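PDB 3RI0: BB_2cx5_001 from Thermus thermophilus, which presents a grafted linear HIV epitope on a computationally redesigned scaffold of the aminoacyl-tRNA editing domain family, as a candidate immunogen. Local coordinates for residues A42-G54 with L61-G73. The protein carries 6 engineered substitutions. Sequence-based numbering, arbitrary orientation.
Sequences AEVGQIVKSLAYG and LFLVSGKNRLDLG. Engineered in segment 42-54: A52 (natural residue Val), Y53 (natural residue Phe), G54 (natural residue Val).
S65 OG holds two partners: it donates to G45 O (2.7 Å), in the carbonyl plane on a lone pair, and accepts a weak bond from K67 N. With chi1 at 173° the hydroxyl stands opposite the backbone N of S65 and beside its carbonyl carbon, where it reaches G45 in the 3-10 segment 44-46. K49 reaches the last residue of the type I turn S65 to N68. The lysine chain bends at chi3 (-56°), which lays K49 CE against V64 CG1 (3.8 Å) and brings K49 NZ to N68 O (2.7 Å), almost head-on to that carbonyl. Between the strands, K49 and L51 form antiparallel hydrogen-bonded pairs with V64 and F62; K49 N to V64 O (3.0 Å) is nearly straight at 175°. Beyond them the engineered Y53 carries an apolar cluster: L72 CD2 sits over one ring face, offset toward the rim, 4.0 Å from the centroid of the Y53 ring, a CH-pi contact, while L70 CD2 meets Y53 CE2 at 3.6 Å. L51 CD1 touches both V64 CG2 and L70 CB. The hairpin of strands 47-54 and 59-65 thus lies inside the mixed sheet, strand 125-128 beside the first strand and strand 113-116 beside the second, and helix 72-79 begins with L72 against Y53.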
# COMPACT_ATOMS: atom_id res chain seq x y z
N ALA A 42 8.11 -3.07 -14.35
CA ALA A 42 8.82 -3.07 -13.07
C ALA A 42 9.01 -4.50 -12.56
O ALA A 42 8.44 -5.44 -13.12
CB ALA A 42 8.03 -2.26 -12.04
N GLU A 43 9.83 -4.66 -11.53
CA GLU A 43 10.04 -5.97 -10.92
C GLU A 43 8.93 -6.10 -9.89
O GLU A 43 8.42 -5.09 -9.40
CB GLU A 43 11.36 -6.04 -10.17
CG GLU A 43 12.60 -6.14 -11.02
CD GLU A 43 13.85 -6.07 -10.17
OE1 GLU A 43 14.89 -5.61 -10.69
OE2 GLU A 43 13.79 -6.47 -8.98
N VAL A 44 8.58 -7.33 -9.54
CA VAL A 44 7.52 -7.53 -8.57
C VAL A 44 7.89 -6.93 -7.20
O VAL A 44 7.03 -6.53 -6.44
CB VAL A 44 7.19 -9.01 -8.39
CG1 VAL A 44 8.26 -9.70 -7.55
CG2 VAL A 44 5.82 -9.15 -7.75
N GLY A 45 9.19 -6.86 -6.91
CA GLY A 45 9.60 -6.29 -5.64
C GLY A 45 9.31 -4.81 -5.52
O GLY A 45 9.34 -4.24 -4.42
N GLN A 46 9.02 -4.17 -6.66
CA GLN A 46 8.72 -2.75 -6.68
C GLN A 46 7.26 -2.46 -6.38
O GLN A 46 6.90 -1.32 -6.10
CB GLN A 46 9.10 -2.14 -8.04
CG GLN A 46 10.61 -1.99 -8.24
CD GLN A 46 10.96 -1.50 -9.64
OE1 GLN A 46 10.82 -2.24 -10.62
NE2 GLN A 46 11.41 -0.25 -9.74
N ILE A 47 6.41 -3.48 -6.45
CA ILE A 47 5.00 -3.28 -6.15
C ILE A 47 4.83 -3.15 -4.65
O ILE A 47 5.41 -3.92 -3.87
CB ILE A 47 4.14 -4.47 -6.64
CG1 ILE A 47 4.27 -4.63 -8.16
CG2 ILE A 47 2.67 -4.24 -6.25
CD1 ILE A 47 3.78 -3.45 -8.96
N VAL A 48 4.03 -2.18 -4.23
CA VAL A 48 3.78 -1.94 -2.83
C VAL A 48 2.41 -2.46 -2.42
O VAL A 48 1.39 -2.04 -2.95
CB VAL A 48 3.81 -0.43 -2.51
CG1 VAL A 48 3.73 -0.22 -1.00
CG2 VAL A 48 5.07 0.21 -3.11
N LYS A 49 2.40 -3.39 -1.46
CA LYS A 49 1.16 -3.95 -0.93
C LYS A 49 0.82 -3.19 0.36
O LYS A 49 1.64 -3.10 1.27
CB LYS A 49 1.33 -5.43 -0.61
CG LYS A 49 1.61 -6.30 -1.84
CD LYS A 49 1.85 -7.76 -1.46
CE LYS A 49 3.00 -7.89 -0.45
NZ LYS A 49 3.30 -9.31 -0.14
N SER A 50 -0.39 -2.63 0.43
CA SER A 50 -0.81 -1.88 1.61
C SER A 50 -1.68 -2.78 2.49
O SER A 50 -2.91 -2.84 2.32
CB SER A 50 -1.60 -0.64 1.19
OG SER A 50 -0.81 0.22 0.39
N LEU A 51 -1.02 -3.46 3.42
CA LEU A 51 -1.68 -4.40 4.33
C LEU A 51 -2.15 -3.78 5.66
O LEU A 51 -1.35 -3.23 6.42
CB LEU A 51 -0.74 -5.58 4.60
CG LEU A 51 -0.13 -6.26 3.37
CD1 LEU A 51 0.85 -7.34 3.78
CD2 LEU A 51 -1.24 -6.85 2.52
N ALA A 52 -3.44 -3.90 5.94
CA ALA A 52 -4.00 -3.36 7.18
C ALA A 52 -4.33 -4.45 8.20
O ALA A 52 -4.96 -5.46 7.86
CB ALA A 52 -5.24 -2.56 6.86
N TYR A 53 -3.92 -4.24 9.45
CA TYR A 53 -4.17 -5.20 10.53
C TYR A 53 -4.76 -4.52 11.75
O TYR A 53 -4.62 -3.31 11.93
CB TYR A 53 -2.88 -5.90 10.93
CG TYR A 53 -2.43 -6.94 9.93
CD1 TYR A 53 -2.82 -8.27 10.06
CD2 TYR A 53 -1.65 -6.58 8.83
CE1 TYR A 53 -2.45 -9.23 9.10
CE2 TYR A 53 -1.28 -7.52 7.87
CZ TYR A 53 -1.69 -8.84 8.02
OH TYR A 53 -1.32 -9.78 7.09
N GLY A 54 -5.44 -5.29 12.59
CA GLY A 54 -6.04 -4.72 13.78
C GLY A 54 -5.41 -5.17 15.08
O GLY A 54 -4.83 -6.26 15.16
N LEU A 61 -0.97 0.19 9.43
CA LEU A 61 -0.74 -0.01 8.01
C LEU A 61 0.68 -0.51 7.73
O LEU A 61 1.65 0.05 8.25
CB LEU A 61 -0.98 1.31 7.26
CG LEU A 61 -1.48 1.32 5.81
CD1 LEU A 61 -0.64 2.30 5.03
CD2 LEU A 61 -1.43 -0.06 5.17
N PHE A 62 0.80 -1.54 6.91
CA PHE A 62 2.11 -2.08 6.56
C PHE A 62 2.30 -2.11 5.05
O PHE A 62 1.54 -2.75 4.33
CB PHE A 62 2.29 -3.47 7.15
CG PHE A 62 2.29 -3.49 8.66
CD1 PHE A 62 1.09 -3.63 9.36
CD2 PHE A 62 3.47 -3.35 9.37
CE1 PHE A 62 1.07 -3.64 10.76
CE2 PHE A 62 3.47 -3.35 10.78
CZ PHE A 62 2.27 -3.50 11.47
N LEU A 63 3.33 -1.42 4.58
CA LEU A 63 3.64 -1.34 3.16
C LEU A 63 4.76 -2.35 2.90
O LEU A 63 5.90 -2.16 3.34
CB LEU A 63 4.08 0.08 2.83
CG LEU A 63 3.09 1.09 3.40
CD1 LEU A 63 3.63 2.50 3.25
CD2 LEU A 63 1.75 0.96 2.69
N VAL A 64 4.43 -3.43 2.19
CA VAL A 64 5.37 -4.51 1.93
C VAL A 64 5.76 -4.66 0.48
O VAL A 64 4.94 -4.50 -0.42
CB VAL A 64 4.78 -5.86 2.41
CG1 VAL A 64 5.72 -7.01 2.07
CG2 VAL A 64 4.52 -5.81 3.91
N SER A 65 7.03 -4.99 0.25
CA SER A 65 7.51 -5.20 -1.10
C SER A 65 6.69 -6.34 -1.70
O SER A 65 6.26 -7.25 -1.00
CB SER A 65 8.99 -5.60 -1.08
OG SER A 65 9.42 -5.98 -2.37
N GLY A 66 6.45 -6.27 -3.00
CA GLY A 66 5.69 -7.33 -3.64
C GLY A 66 6.41 -8.67 -3.61
O GLY A 66 5.79 -9.71 -3.78
N LYS A 67 7.71 -8.66 -3.37
CA LYS A 67 8.48 -9.91 -3.34
C LYS A 67 8.68 -10.45 -1.92
O LYS A 67 9.51 -11.35 -1.72
CB LYS A 67 9.85 -9.70 -3.97
CG LYS A 67 10.81 -9.03 -3.01
CD LYS A 67 12.14 -8.66 -3.65
CE LYS A 67 12.91 -7.77 -2.70
NZ LYS A 67 14.13 -7.19 -3.31
N ASN A 68 7.97 -9.89 -0.95
CA ASN A 68 8.10 -10.35 0.43
C ASN A 68 6.74 -10.59 1.06
O ASN A 68 5.73 -10.05 0.62
CB ASN A 68 8.82 -9.33 1.31
CG ASN A 68 10.21 -8.97 0.81
OD1 ASN A 68 10.94 -9.82 0.29
ND2 ASN A 68 10.59 -7.71 0.98
N ARG A 69 6.71 -11.42 2.09
CA ARG A 69 5.46 -11.63 2.80
C ARG A 69 5.73 -11.14 4.23
O ARG A 69 6.81 -11.34 4.79
CB ARG A 69 5.01 -13.10 2.72
CG ARG A 69 6.00 -14.16 3.15
CD ARG A 69 6.00 -15.40 2.21
NE ARG A 69 4.86 -15.49 1.29
CZ ARG A 69 4.66 -16.51 0.45
NH1 ARG A 69 5.51 -17.53 0.41
NH2 ARG A 69 3.61 -16.50 -0.37
N LEU A 70 4.75 -10.43 4.78
CA LEU A 70 4.85 -9.85 6.10
C LEU A 70 5.09 -10.81 7.26
O LEU A 70 4.33 -11.75 7.46
CB LEU A 70 3.60 -9.03 6.41
CG LEU A 70 3.62 -8.34 7.78
CD1 LEU A 70 4.73 -7.28 7.81
CD2 LEU A 70 2.27 -7.71 8.04
N ASP A 71 6.15 -10.56 8.03
CA ASP A 71 6.44 -11.39 9.18
C ASP A 71 5.62 -10.78 10.32
O ASP A 71 6.00 -9.76 10.88
CB ASP A 71 7.92 -11.33 9.54
CG ASP A 71 8.28 -12.26 10.69
OD1 ASP A 71 7.48 -12.32 11.65
OD2 ASP A 71 9.35 -12.91 10.64
N LEU A 72 4.49 -11.40 10.63
CA LEU A 72 3.62 -10.89 11.69
C LEU A 72 4.31 -10.86 13.04
O LEU A 72 3.87 -10.13 13.95
CB LEU A 72 2.34 -11.73 11.77
CG LEU A 72 1.37 -11.49 10.61
CD1 LEU A 72 0.22 -12.46 10.71
CD2 LEU A 72 0.88 -10.05 10.65
N GLY A 73 5.38 -11.63 13.19
CA GLY A 73 6.11 -11.64 14.44
C GLY A 73 6.79 -10.30 14.67
O GLY A 73 6.65 -9.70 15.73